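Local coordinates for protein coclaurine N-methyltransferase (Coptis japonica, PDB 6GKV) that transfers a methyl group from S-adenosyl-L-methionine to the nitrogen of coclaurine-type tetrahydroisoquinolines in alkaloid biosynthesis, at residues P20-D23 / I24-L27; I48-I51 / Q52-T55; D100-T103 / L104-E108; R211-S214 / E215-S218. All coordinates share one frame; numbering follows the deposited sequence.

Contact 1 of 4, residues P20-D23 / I24-L27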
loop_
_atom_site.group_PDB
_atom_site.type_symbol
_atom_site.label_atom_id
_atom_site.label_comp_id
_atom_site.label_asym_id
_atom_site.label_seq_id
_atom_site.Cartn_x
_atom_site.Cartn_y
_atom_site.Cartn_z
ATOM N N PRO A 20 35.941 -4.622 17.353
ATOM C CA PRO A 20 36.322 -4.494 15.935
ATOM C C PRO A 20 35.094 -4.340 15.029
ATOM O O PRO A 20 34.032 -4.843 15.390
ATOM C CB PRO A 20 37.060 -5.804 15.644
ATOM C CG PRO A 20 37.406 -6.364 16.996
ATOM C CD PRO A 20 36.293 -5.944 17.893
ATOM N N TYR A 21 35.239 -3.654 13.895
ATOM C CA TYR A 21 34.103 -3.347 13.016
ATOM C C TYR A 21 33.257 -4.550 12.646
ATOM O O TYR A 21 32.029 -4.457 12.649
ATOM C CB TYR A 21 34.571 -2.675 11.722
ATOM C CG TYR A 21 34.741 -1.184 11.821
ATOM C CD1 TYR A 21 34.496 -0.522 13.009
ATOM C CD2 TYR A 21 35.185 -0.445 10.732
ATOM C CE1 TYR A 21 34.692 0.842 13.115
ATOM C CE2 TYR A 21 35.374 0.913 10.822
ATOM C CZ TYR A 21 35.127 1.562 12.019
ATOM O OH TYR A 21 35.305 2.929 12.134
ATOM N N ASP A 22 33.918 -5.664 12.332
ATOM C CA ASP A 22 33.246 -6.881 11.875
ATOM C C ASP A 22 32.418 -7.523 12.959
ATOM O O ASP A 22 31.348 -8.066 12.684
ATOM C CB ASP A 22 34.258 -7.907 11.363
ATOM C CG ASP A 22 34.891 -7.489 10.064
ATOM O OD1 ASP A 22 34.350 -6.561 9.424
ATOM O OD2 ASP A 22 35.922 -8.077 9.686
ATOM N N ASP A 23 32.937 -7.494 14.181
ATOM C CA ASP A 23 32.201 -7.993 15.331
ATOM C C ASP A 23 30.937 -7.153 15.549
ATOM O O ASP A 23 29.925 -7.660 16.027
ATOM C CB ASP A 23 33.087 -7.978 16.586
ATOM C CG ASP A 23 34.138 -9.096 16.594
ATOM O OD1 ASP A 23 35.239 -8.910 16.031
ATOM O OD2 ASP A 23 33.875 -10.152 17.203
ATOM N N ILE A 24 31.004 -5.867 15.207
ATOM C CA ILE A 24 29.869 -4.960 15.406
ATOM C C ILE A 24 28.806 -5.245 14.367
ATOM O O ILE A 24 27.624 -5.352 14.697
ATOM C CB ILE A 24 30.252 -3.455 15.309
ATOM C CG1 ILE A 24 31.408 -3.079 16.248
ATOM C CG2 ILE A 24 29.026 -2.559 15.587
ATOM C CD1 ILE A 24 31.811 -1.595 16.117
ATOM N N LYS A 25 29.239 -5.373 13.114
ATOM C CA LYS A 25 28.350 -5.740 12.006
ATOM C C LYS A 25 27.662 -7.081 12.265
ATOM O O LYS A 25 26.446 -7.201 12.123
ATOM C CB LYS A 25 29.127 -5.796 10.693
ATOM C CG LYS A 25 29.546 -4.412 10.144
ATOM C CD LYS A 25 30.624 -4.558 9.060
ATOM C CE LYS A 25 30.892 -3.245 8.344
ATOM N NZ LYS A 25 31.989 -3.381 7.326
ATOM N N GLN A 26 28.437 -8.085 12.671
ATOM C CA GLN A 26 27.856 -9.363 13.048
ATOM C C GLN A 26 26.764 -9.236 14.113
ATOM O O GLN A 26 25.736 -9.888 14.015
ATOM C CB GLN A 26 28.945 -10.313 13.546
ATOM C CG GLN A 26 28.460 -11.722 13.769
ATOM C CD GLN A 26 29.585 -12.667 14.112
ATOM O OE1 GLN A 26 29.506 -13.427 15.076
ATOM N NE2 GLN A 26 30.650 -12.614 13.330
ATOM N N LEU A 27 26.980 -8.407 15.131
ATOM C CA LEU A 27 26.004 -8.293 16.220
ATOM C C LEU A 27 24.762 -7.526 15.778
ATOM O O LEU A 27 23.647 -7.806 16.243
ATOM C CB LEU A 27 26.625 -7.615 17.447
ATOM C CG LEU A 27 27.679 -8.424 18.208
ATOM C CD1 LEU A 27 28.339 -7.593 19.305
ATOM C CD2 LEU A 27 27.055 -9.676 18.795
#

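Contact 2 of 4, residues I48-I51 / Q52-T55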
loop_
_atom_site.group_PDB
_atom_site.type_symbol
_atom_site.label_atom_id
_atom_site.label_comp_id
_atom_site.label_asym_id
_atom_site.label_seq_id
_atom_site.Cartn_x
_atom_site.Cartn_y
_atom_site.Cartn_z
ATOM N N ILE A 48 -1.546 -6.757 7.444
ATOM C CA ILE A 48 -2.273 -5.536 7.073
ATOM C C ILE A 48 -2.892 -4.905 8.319
ATOM O O ILE A 48 -2.837 -3.709 8.488
ATOM C CB ILE A 48 -3.363 -5.815 6.006
ATOM C CG1 ILE A 48 -2.713 -6.160 4.675
ATOM C CG2 ILE A 48 -4.226 -4.594 5.743
ATOM C CD1 ILE A 48 -1.867 -5.032 4.156
ATOM N N ALA A 49 -3.464 -5.737 9.183
ATOM C CA ALA A 49 -3.967 -5.320 10.483
ATOM C C ALA A 49 -2.906 -4.611 11.343
ATOM O O ALA A 49 -3.237 -3.647 12.027
ATOM C CB ALA A 49 -4.521 -6.520 11.228
ATOM N N GLU A 50 -1.651 -5.077 11.317
ATOM C CA GLU A 50 -0.538 -4.358 11.981
ATOM C C GLU A 50 -0.335 -2.958 11.423
ATOM O O GLU A 50 -0.086 -2.020 12.164
ATOM C CB GLU A 50 0.778 -5.122 11.856
ATOM C CG GLU A 50 0.888 -6.307 12.781
ATOM C CD GLU A 50 0.675 -5.909 14.244
ATOM O OE1 GLU A 50 1.335 -4.947 14.716
ATOM O OE2 GLU A 50 -0.160 -6.552 14.921
ATOM N N ILE A 51 -0.452 -2.806 10.113
ATOM C CA ILE A 51 -0.313 -1.486 9.526
ATOM C C ILE A 51 -1.454 -0.578 9.995
ATOM O O ILE A 51 -1.275 0.620 10.136
ATOM C CB ILE A 51 -0.277 -1.541 7.980
ATOM C CG1 ILE A 51 0.899 -2.396 7.501
ATOM C CG2 ILE A 51 -0.159 -0.108 7.380
ATOM C CD1 ILE A 51 2.240 -1.740 7.739
ATOM N N GLN A 52 -2.626 -1.157 10.252
ATOM C CA GLN A 52 -3.797 -0.367 10.615
ATOM C C GLN A 52 -3.746 0.048 12.084
ATOM O O GLN A 52 -4.191 1.139 12.431
ATOM C CB GLN A 52 -5.080 -1.155 10.327
ATOM C CG GLN A 52 -5.309 -1.417 8.848
ATOM C CD GLN A 52 -5.365 -0.137 8.056
ATOM O OE1 GLN A 52 -6.333 0.617 8.158
ATOM N NE2 GLN A 52 -4.316 0.130 7.267
ATOM N N ASN A 53 -3.216 -0.835 12.934
ATOM C CA ASN A 53 -3.025 -0.551 14.334
ATOM C C ASN A 53 -2.136 0.663 14.495
ATOM O O ASN A 53 -2.431 1.563 15.282
ATOM C CB ASN A 53 -2.415 -1.751 15.045
ATOM C CG ASN A 53 -3.393 -2.885 15.195
ATOM O OD1 ASN A 53 -4.580 -2.716 14.933
ATOM N ND2 ASN A 53 -2.906 -4.052 15.624
ATOM N N LEU A 54 -1.066 0.706 13.714
ATOM C CA LEU A 54 -0.164 1.839 13.780
ATOM C C LEU A 54 -0.750 3.105 13.107
ATOM O O LEU A 54 -0.707 4.185 13.689
ATOM C CB LEU A 54 1.191 1.467 13.168
ATOM C CG LEU A 54 2.285 2.502 13.446
ATOM C CD1 LEU A 54 2.331 2.829 14.934
ATOM C CD2 LEU A 54 3.636 2.035 12.948
ATOM N N THR A 55 -1.307 2.991 11.903
ATOM C CA THR A 55 -1.883 4.176 11.250
ATOM C C THR A 55 -2.920 4.833 12.154
ATOM O O THR A 55 -3.012 6.054 12.222
ATOM C CB THR A 55 -2.544 3.854 9.900
ATOM O OG1 THR A 55 -3.451 2.759 10.074
ATOM C CG2 THR A 55 -1.495 3.466 8.866
#

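Contact 3 of 4, residues D100-T103 / L104-E108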
loop_
_atom_site.group_PDB
_atom_site.type_symbol
_atom_site.label_atom_id
_atom_site.label_comp_id
_atom_site.label_asym_id
_atom_site.label_seq_id
_atom_site.Cartn_x
_atom_site.Cartn_y
_atom_site.Cartn_z
ATOM N N ASP A 100 29.077 1.124 -9.431
ATOM C CA ASP A 100 30.050 0.730 -8.413
ATOM C C ASP A 100 31.166 1.748 -8.137
ATOM O O ASP A 100 31.668 1.811 -7.012
ATOM C CB ASP A 100 30.671 -0.613 -8.796
ATOM C CG ASP A 100 29.666 -1.745 -8.757
ATOM O OD1 ASP A 100 28.844 -1.862 -9.697
ATOM O OD2 ASP A 100 29.687 -2.514 -7.777
ATOM N N SER A 101 31.539 2.550 -9.133
ATOM C CA SER A 101 32.553 3.590 -8.917
ATOM C C SER A 101 31.952 4.987 -8.718
ATOM O O SER A 101 32.619 6.002 -8.937
ATOM C CB SER A 101 33.534 3.633 -10.080
ATOM O OG SER A 101 32.962 4.311 -11.180
ATOM N N THR A 102 30.692 5.047 -8.312
ATOM C CA THR A 102 30.102 6.330 -7.974
ATOM C C THR A 102 30.739 6.844 -6.697
ATOM O O THR A 102 30.804 6.120 -5.698
ATOM C CB THR A 102 28.581 6.229 -7.786
ATOM O OG1 THR A 102 27.991 5.726 -8.985
ATOM C CG2 THR A 102 27.987 7.595 -7.482
ATOM N N THR A 103 31.227 8.083 -6.735
ATOM C CA THR A 103 31.758 8.735 -5.539
ATOM C C THR A 103 30.620 9.252 -4.646
ATOM O O THR A 103 29.459 9.264 -5.054
ATOM C CB THR A 103 32.693 9.900 -5.904
ATOM O OG1 THR A 103 31.935 10.969 -6.485
ATOM C CG2 THR A 103 33.760 9.442 -6.897
ATOM N N LEU A 104 30.944 9.655 -3.425
ATOM C CA LEU A 104 29.920 10.183 -2.531
ATOM C C LEU A 104 29.384 11.492 -3.090
ATOM O O LEU A 104 28.173 11.748 -3.054
ATOM C CB LEU A 104 30.470 10.396 -1.113
ATOM C CG LEU A 104 29.538 11.115 -0.123
ATOM C CD1 LEU A 104 28.274 10.316 0.150
ATOM C CD2 LEU A 104 30.259 11.451 1.190
ATOM N N ASP A 105 30.291 12.317 -3.603
ATOM C CA ASP A 105 29.919 13.619 -4.133
ATOM C C ASP A 105 28.950 13.449 -5.281
ATOM O O ASP A 105 27.876 14.040 -5.284
ATOM C CB ASP A 105 31.146 14.398 -4.600
ATOM C CG ASP A 105 31.784 15.210 -3.490
ATOM O OD1 ASP A 105 31.696 14.810 -2.308
ATOM O OD2 ASP A 105 32.371 16.263 -3.818
ATOM N N GLU A 106 29.348 12.624 -6.245
ATOM C CA GLU A 106 28.505 12.241 -7.364
ATOM C C GLU A 106 27.140 11.756 -6.903
ATOM O O GLU A 106 26.117 12.038 -7.541
ATOM C CB GLU A 106 29.180 11.132 -8.185
ATOM C CG GLU A 106 30.110 11.621 -9.293
ATOM C CD GLU A 106 30.790 10.484 -10.054
ATOM O OE1 GLU A 106 30.833 9.336 -9.545
ATOM O OE2 GLU A 106 31.301 10.755 -11.162
ATOM N N ALA A 107 27.132 11.010 -5.802
ATOM C CA ALA A 107 25.915 10.342 -5.367
ATOM C C ALA A 107 24.945 11.334 -4.760
ATOM O O ALA A 107 23.736 11.212 -4.969
ATOM C CB ALA A 107 26.231 9.235 -4.384
ATOM N N GLU A 108 25.482 12.296 -4.001
ATOM C CA GLU A 108 24.689 13.397 -3.457
ATOM C C GLU A 108 23.967 14.077 -4.616
ATOM O O GLU A 108 22.742 14.188 -4.623
ATOM C CB GLU A 108 25.561 14.408 -2.700
ATOM C CG GLU A 108 26.230 13.877 -1.424
ATOM C CD GLU A 108 26.843 14.981 -0.565
ATOM O OE1 GLU A 108 27.511 15.886 -1.119
ATOM O OE2 GLU A 108 26.648 14.947 0.672
#

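Contact 4 of 4, residues R211-S214 / E215-S218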
loop_
_atom_site.group_PDB
_atom_site.type_symbol
_atom_site.label_atom_id
_atom_site.label_comp_id
_atom_site.label_asym_id
_atom_site.label_seq_id
_atom_site.Cartn_x
_atom_site.Cartn_y
_atom_site.Cartn_z
ATOM N N ARG A 211 -2.239 17.543 6.994
ATOM C CA ARG A 211 -3.276 18.561 6.895
ATOM C C ARG A 211 -2.616 19.944 6.838
ATOM O O ARG A 211 -2.954 20.773 5.982
ATOM C CB ARG A 211 -4.272 18.480 8.065
ATOM C CG ARG A 211 -5.518 19.403 7.915
ATOM C CD ARG A 211 -6.567 19.139 9.007
ATOM N NE ARG A 211 -6.782 17.707 9.222
ATOM C CZ ARG A 211 -7.527 16.922 8.439
ATOM N NH1 ARG A 211 -8.151 17.424 7.379
ATOM N NH2 ARG A 211 -7.655 15.628 8.712
ATOM N N LYS A 212 -1.662 20.179 7.735
ATOM C CA LYS A 212 -0.973 21.466 7.797
ATOM C C LYS A 212 -0.214 21.763 6.495
ATOM O O LYS A 212 -0.383 22.820 5.896
ATOM C CB LYS A 212 -0.013 21.505 9.002
ATOM C CG LYS A 212 0.821 22.770 9.096
ATOM C CD LYS A 212 1.765 22.752 10.289
ATOM C CE LYS A 212 1.040 23.032 11.592
ATOM N NZ LYS A 212 1.903 22.736 12.753
ATOM N N ILE A 213 0.608 20.817 6.056
ATOM C CA ILE A 213 1.437 20.999 4.868
ATOM C C ILE A 213 0.619 21.252 3.585
ATOM O O ILE A 213 1.035 22.022 2.701
ATOM C CB ILE A 213 2.359 19.769 4.675
ATOM C CG1 ILE A 213 3.375 19.698 5.825
ATOM C CG2 ILE A 213 3.096 19.838 3.348
ATOM C CD1 ILE A 213 4.294 18.505 5.740
ATOM N N SER A 214 -0.546 20.612 3.484
ATOM C CA SER A 214 -1.379 20.748 2.287
ATOM C C SER A 214 -1.914 22.169 2.182
ATOM O O SER A 214 -2.114 22.683 1.083
ATOM C CB SER A 214 -2.540 19.747 2.294
ATOM O OG SER A 214 -3.488 20.060 3.299
ATOM N N GLU A 215 -2.117 22.801 3.336
ATOM C CA GLU A 215 -2.594 24.183 3.392
ATOM C C GLU A 215 -1.531 25.139 2.851
ATOM O O GLU A 215 -1.844 26.265 2.473
ATOM C CB GLU A 215 -2.987 24.566 4.821
ATOM C CG GLU A 215 -4.184 23.779 5.366
ATOM C CD GLU A 215 -4.445 24.022 6.852
ATOM O OE1 GLU A 215 -3.719 24.833 7.473
ATOM O OE2 GLU A 215 -5.383 23.398 7.395
ATOM N N TRP A 216 -0.284 24.665 2.800
ATOM C CA TRP A 216 0.830 25.425 2.235
ATOM C C TRP A 216 1.094 25.124 0.758
ATOM O O TRP A 216 2.027 25.679 0.166
ATOM C CB TRP A 216 2.105 25.151 3.022
ATOM C CG TRP A 216 2.008 25.459 4.465
ATOM C CD1 TRP A 216 1.135 26.310 5.058
ATOM C CD2 TRP A 216 2.804 24.909 5.509
ATOM N NE1 TRP A 216 1.339 26.332 6.408
ATOM C CE2 TRP A 216 2.373 25.470 6.718
ATOM C CE3 TRP A 216 3.864 23.983 5.547
ATOM C CZ2 TRP A 216 2.941 25.161 7.950
ATOM C CZ3 TRP A 216 4.429 23.665 6.770
ATOM C CH2 TRP A 216 3.966 24.249 7.953
ATOM N N ILE A 217 0.287 24.245 0.168
ATOM C CA ILE A 217 0.429 23.913 -1.250
ATOM C C ILE A 217 -0.383 24.892 -2.096
ATOM O O ILE A 217 -1.545 25.148 -1.795
ATOM C CB ILE A 217 -0.040 22.472 -1.568
ATOM C CG1 ILE A 217 0.791 21.424 -0.828
ATOM C CG2 ILE A 217 0.071 22.184 -3.055
ATOM C CD1 ILE A 217 0.363 19.973 -1.133
ATOM N N SER A 218 0.235 25.444 -3.140
ATOM C CA SER A 218 -0.468 26.305 -4.082
ATOM C C SER A 218 -1.430 25.468 -4.886
ATOM O O SER A 218 -1.328 24.239 -4.896
ATOM C CB SER A 218 0.501 27.030 -5.031
ATOM O OG SER A 218 1.311 27.978 -4.361
#

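Contact 1 of 4, residues P20-D23 / I24-L27
Tyr21 and Ile24 meet in the first turn of helix 21-39, where one side of the helix start is apolar and another carries charge. The hydrogen bonds across the turn all belong to the backbone. Pro20 holds the N-cap position, and its carbonyl O receives Ile24 N at 3.2 Å, with the donor in the carbonyl plane. Lys25 N reaches Tyr21 O at 3.0 Å, nearly straight (167°), while Ile24 N leans weakly on that same oxygen. Gln26 N to Asp22 O, at 2.9 Å, continues the series. Leu27 N approaches Asp23 O at 3.2 Å from above the carbonyl plane, and Leu27 CG rests against that oxygen.

Within the turn itself the apolar part is a single touch: Ile24 CD1 comes obliquely to the Tyr21 ring, 4.2 Å from CD1 of Tyr21. Ile24 CG1 lies anti to its own carbonyl carbon (chi1 -54°), which brings it back along the helix onto Pro20 O at 3.3 Å. Beyond the turn, Ile24 packs on Leu14 and Leu328 and Leu27 on Leu10, so helices 2-16 and 313-335 flank this face; the hydroxyl of Tyr21 is hydrogen-bonded to Asp296.

The charged part is looser. The extended chain of Lys25 passes alongside Tyr21 O and carries NZ to 4.5 Å from Asp22 OD1, beyond a salt bridge. With Asp22 and Asp23 both in the first turn, the negative charge is likely to interact favourably with the helix dipole, and Lys25 would probably temper the charge of Asp22 through space without fixing its carboxylate.

Contact 2 of 4, residues I48-I51 / Q52-T55
Ile51 and Thr55 touch one helical turn apart on helix 44-58, methyl to methyl, with CG2 of Ile51 4.1 Å from CG2 of Thr55. Ile51 O receives Thr55 N at 3.0 Å. Thr55 OG1 lies between its own backbone N and carbonyl carbon (chi1 51°), which puts it 3.1 Å from Ile51 O and 3.0 Å from Gln52 O; its one proton could serve either.

Gln52 folds back on the preceding turn: its chain bends at chi2 (-58°), CG packs on Ile48 O at 3.4 Å, and the amide NE2 lies near Ile51 CG2. The Glu50 carboxylate and Asn53 amide stand almost perpendicular, OE2 3.8 Å from ND2.

Farther out, Tyr266 lies against both Ile51 and Gln52, and Phe263 against Thr55. Gln52 OE1 takes a weak hydrogen bond from His276 N of the second subunit, whose Thr278 packs on Ile48. Were Gln52 cut back to an alanine, the backbone N-H of His276 of the second subunit would probably lose this weak acceptor, and a gap would open against Tyr266 and that subunit's Asn275. The chemistry implies a turn whose backbone bonds stay within the helix, while the Gln52 amide oxygen reaches the partner chain weakly.

Contact 3 of 4, residues D100-T103 / L104-E108
Thr103 and Glu106 face each other across the start of helix 104-118 as a capping box, in which each side chain binds the other's backbone N-H. In Thr103, at the N-cap, OG1 sits over the backbone, flanked by N and C (chi1 69°), so that the oxygen faces into the first turn and accepts Glu106 N at 3.1 Å in a nearly straight bond (161°). Glu106 runs the opposite way: its chain, extended beyond CG, reaches back so that OE1 receives Thr103 N at 3.1 Å. That donor meets OE1 on the anti side, 25° out of the carboxylate plane. The N-H groups of Thr103 and Glu106 are thus both met by side chains, and the Glu106 carboxylate at this end would probably be stabilised by the helix dipole. The two side chains cross at an angle, and CB of Glu106 lies 3.2 Å from Thr103 OG1, close beside the capping bond. Thr103 O adds a weak bond from Ala107 N at 3.0 Å.

Thr102 covers the neighbouring side. It turns OG1 to the side of its own N, toward the carbonyl of Glu99, which leaves CG2 anti to that N; the methyl packs 3.8 Å from Glu106 CB and 3.9 Å from Ala107 CB.

Around the cap, Leu104 packs on Glu290, Trp291 and Arg294 of helix 281-297. Asp105 is hydrogen-bonded to Ser88, and Ala107 lies against Cys95 and Phe97. The turn thus joins the loop following helix 79-85 to helix 104-118, with helix 281-297 lying against it.

Contact 4 of 4, residues R211-S214 / E215-S218
Lys212 and Trp216 lie side by side where helix 206-215 ends and the chain turns toward the sheet of the Rossmann-like methyltransferase fold. Lys212 has CG anti to its backbone N (chi1 176°), which lays its methylenes along the benzo end of the indole: CG is 3.4 Å from Trp216 CZ2 and CD 3.5 Å from CH2. A bend at chi3 (-77°) leads NZ to the carbonyl O of Ile182, an S-adenosyl-L-homocysteine-binding residue.

In Trp216, CG stands anti to the carbonyl carbon (chi1 -57°), folding the ring back so that one face covers Lys212 O, 3.7 Å above the plane. Ile213 CG1 touches CZ3 at 4.2 Å, and Leu130 and Ile194 of two sheet strands pack on the indole. Losing the indole to an alanine is likely to open a gap between the helix end and those strands and leave the Lys212 methylenes less firmly held, NZ still on Ile182 O.

Arg211 directs its guanidinium to Asp270 and Glu207 by salt bridges. Trp216 N binds Ile213 O at 3.0 Å, and Ile217 N binds Ser214 O. The hydroxyl of Ser214 turns back into the helix, its OG giving a 2.8 Å hydrogen bond to Arg211 O.

Overall arrangement
The four contacts are separate local turns that follow one another along the chain and nowhere touch. Contacts 1 and 4 lie farthest apart, their centres 45 Å from each other on opposite sides of the chain's centre; contacts 2 and 4 approach most closely, with about 11 Å between nearest atoms. Contacts 1 and 2 sit on successive helices, one beside the N-terminal helix and the other at the dimer interface. The side chains of Ile24, Leu54 and Leu104 lie about 12, 13 and 12 Å from the bound N-methylheliamine. Contact 4 stands nearer the cofactor product: Lys212 is about 9 Å from S-adenosyl-L-homocysteine, against about 11 Å for Leu104 of contact 3.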